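Local atomic coordinates of hemolysin-related protein (Vibrio cholerae serotype O1, PDB entry 6MLT), a protein that forms part of the extracellular biofilm matrix, binds calcium, and probably helps biofilms adhere to surfaces by recognising carbohydrates through its beta-prism lectin domain. Residues Ile355-Gly360 with Leu371-Thr376. Numbering follows the deposited sequence.
Sequences IDVTYG and LEMSFT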
loop_
_atom_site.group_PDB
_atom_site.type_symbol
_atom_site.label_atom_id
_atom_site.label_comp_id
_atom_site.label_asym_id
_atom_site.label_seq_id
_atom_site.Cartn_x
_atom_site.Cartn_y
_atom_site.Cartn_z
ATOM N N ILE A 355 33.191 -9.848 15.444
ATOM C CA ILE A 355 33.496 -11.217 15.053
ATOM C C ILE A 355 34.969 -11.465 15.329
ATOM O O ILE A 355 35.818 -10.662 14.933
ATOM C CB ILE A 355 33.196 -11.490 13.568
ATOM C CG1 ILE A 355 31.832 -10.933 13.167
ATOM C CG2 ILE A 355 33.263 -12.980 13.295
ATOM C CD1 ILE A 355 31.917 -9.647 12.403
ATOM N N ASP A 356 35.264 -12.565 16.016
ATOM C CA ASP A 356 36.620 -13.078 16.153
ATOM C C ASP A 356 36.798 -14.215 15.154
ATOM O O ASP A 356 36.031 -15.186 15.171
ATOM C CB ASP A 356 36.879 -13.566 17.578
ATOM C CG ASP A 356 36.789 -12.451 18.604
ATOM O OD1 ASP A 356 37.536 -11.461 18.474
ATOM O OD2 ASP A 356 35.963 -12.555 19.533
ATOM N N VAL A 357 37.798 -14.091 14.286
ATOM C CA VAL A 357 38.079 -15.079 13.250
ATOM C C VAL A 357 39.399 -15.753 13.579
ATOM O O VAL A 357 40.418 -15.075 13.765
ATOM C CB VAL A 357 38.138 -14.441 11.853
ATOM C CG1 VAL A 357 38.415 -15.508 10.786
ATOM C CG2 VAL A 357 36.855 -13.709 11.557
ATOM N N THR A 358 39.379 -17.081 13.643
ATOM C CA THR A 358 40.575 -17.892 13.822
ATOM C C THR A 358 40.841 -18.618 12.513
ATOM O O THR A 358 39.985 -19.370 12.031
ATOM C CB THR A 358 40.405 -18.885 14.971
ATOM O OG1 THR A 358 40.154 -18.171 16.186
ATOM C CG2 THR A 358 41.664 -19.736 15.146
ATOM N N TYR A 359 42.010 -18.375 11.929
ATOM C CA TYR A 359 42.391 -19.006 10.676
ATOM C C TYR A 359 43.805 -19.555 10.795
ATOM O O TYR A 359 44.643 -19.019 11.530
ATOM C CB TYR A 359 42.293 -18.024 9.490
ATOM C CG TYR A 359 43.131 -16.778 9.624
ATOM C CD1 TYR A 359 42.637 -15.648 10.267
ATOM C CD2 TYR A 359 44.412 -16.725 9.098
ATOM C CE1 TYR A 359 43.405 -14.499 10.385
ATOM C CE2 TYR A 359 45.188 -15.583 9.214
ATOM C CZ TYR A 359 44.678 -14.476 9.856
ATOM O OH TYR A 359 45.447 -13.345 9.967
ATOM N N GLY A 360 44.059 -20.639 10.071
ATOM C CA GLY A 360 45.365 -21.261 10.115
ATOM C C GLY A 360 45.323 -22.656 9.526
ATOM O O GLY A 360 44.452 -22.980 8.714
ATOM N N LEU A 371 39.056 -21.664 10.626
ATOM C CA LEU A 371 38.801 -22.726 11.593
ATOM C C LEU A 371 37.620 -22.399 12.491
ATOM O O LEU A 371 36.844 -23.293 12.843
ATOM C CB LEU A 371 40.051 -22.966 12.446
ATOM C CG LEU A 371 41.347 -23.135 11.656
ATOM C CD1 LEU A 371 42.538 -23.230 12.598
ATOM C CD2 LEU A 371 41.287 -24.363 10.750
ATOM N N GLU A 372 37.460 -21.131 12.858
ATOM C CA GLU A 372 36.389 -20.748 13.765
ATOM C C GLU A 372 36.039 -19.285 13.558
ATOM O O GLU A 372 36.900 -18.460 13.234
ATOM C CB GLU A 372 36.778 -20.988 15.234
ATOM C CG GLU A 372 35.625 -20.767 16.215
ATOM C CD GLU A 372 36.083 -20.563 17.635
ATOM O OE1 GLU A 372 36.439 -21.558 18.298
ATOM O OE2 GLU A 372 36.086 -19.398 18.085
ATOM N N MET A 373 34.758 -18.976 13.746
ATOM C CA MET A 373 34.296 -17.605 13.877
ATOM C C MET A 373 33.430 -17.525 15.120
ATOM O O MET A 373 32.601 -18.407 15.361
ATOM C CB MET A 373 33.515 -17.148 12.640
ATOM C CG MET A 373 34.350 -17.126 11.371
ATOM S SD MET A 373 33.476 -16.345 10.007
ATOM C CE MET A 373 32.093 -17.456 9.790
ATOM N N SER A 374 33.648 -16.490 15.925
ATOM C CA SER A 374 32.865 -16.257 17.132
ATOM C C SER A 374 32.214 -14.886 17.021
ATOM O O SER A 374 32.909 -13.863 17.001
ATOM C CB SER A 374 33.742 -16.363 18.377
ATOM O OG SER A 374 32.966 -16.218 19.541
ATOM N N PHE A 375 30.885 -14.870 16.936
ATOM C CA PHE A 375 30.115 -13.637 16.827
ATOM C C PHE A 375 29.722 -13.152 18.218
ATOM O O PHE A 375 29.097 -13.894 18.983
ATOM C CB PHE A 375 28.854 -13.856 15.991
ATOM C CG PHE A 375 29.112 -14.317 14.587
ATOM C CD1 PHE A 375 29.212 -15.668 14.291
ATOM C CD2 PHE A 375 29.225 -13.402 13.557
ATOM C CE1 PHE A 375 29.438 -16.094 12.978
ATOM C CE2 PHE A 375 29.448 -13.824 12.250
ATOM C CZ PHE A 375 29.553 -15.166 11.964
ATOM N N THR A 376 30.075 -11.909 18.539
ATOM C CA THR A 376 29.579 -11.247 19.741
ATOM C C THR A 376 28.341 -10.443 19.364
ATOM O O THR A 376 28.390 -9.607 18.453
ATOM C CB THR A 376 30.644 -10.339 20.359
ATOM O OG1 THR A 376 31.773 -11.121 20.754
ATOM C CG2 THR A 376 30.095 -9.613 21.593
HETATM O O HOH W 1 37.704 -17.074 16.821
HETATM O O HOH W 2 33.330 -11.589 18.717
#
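Ile355 lies alongside the ring of Phe375 in a non-hydrogen-bonded pair, its CG1 3.6 Å from CD2 of Phe375. A chi1 of -46° sets CG1 beside the backbone N; CG2, anti to that N, lies 4.0 Å above one face of the ring, nearer its rim than its centre, and also reaches CB of Met373. Val357 continues this apolar face, its CG2 4.2 Å from Met373 CG.

Asp356 and Ser374 exchange two backbone hydrogen bonds, Asp356 N to Ser374 O at 2.9 Å and Ser374 N to Asp356 O at 2.8 Å. Further along, Thr358 N donates to Glu372 O, while Thr358 O accepts from both Glu372 N (3.2 Å) and Leu371 N (2.8 Å). Leu371 and Glu372 thus both face Thr358, a classic beta bulge, beside which the Leu371 side chain packs against Gly360, where the chain turns a corner after strand 352-359.

The polar face is bridged by water. One molecule joins Thr358 OG1 to Glu372 OE2; another donates to Asp356 OD2 and Ser374 O and accepts from Thr376 OG1 at 2.6 Å. Asp356 also forms a salt bridge with Arg398, Thr358 OG1 hydrogen-bonds Thr396 OG1, and Glu372 OE1 accepts from Lys388 N.

The two strands are the central pair of a four-stranded antiparallel sheet in the beta-prism lectin domain, flanked by 394-400 and 382-386, with Ile355 and Val357 packing inward on strand 428-435 of another sheet.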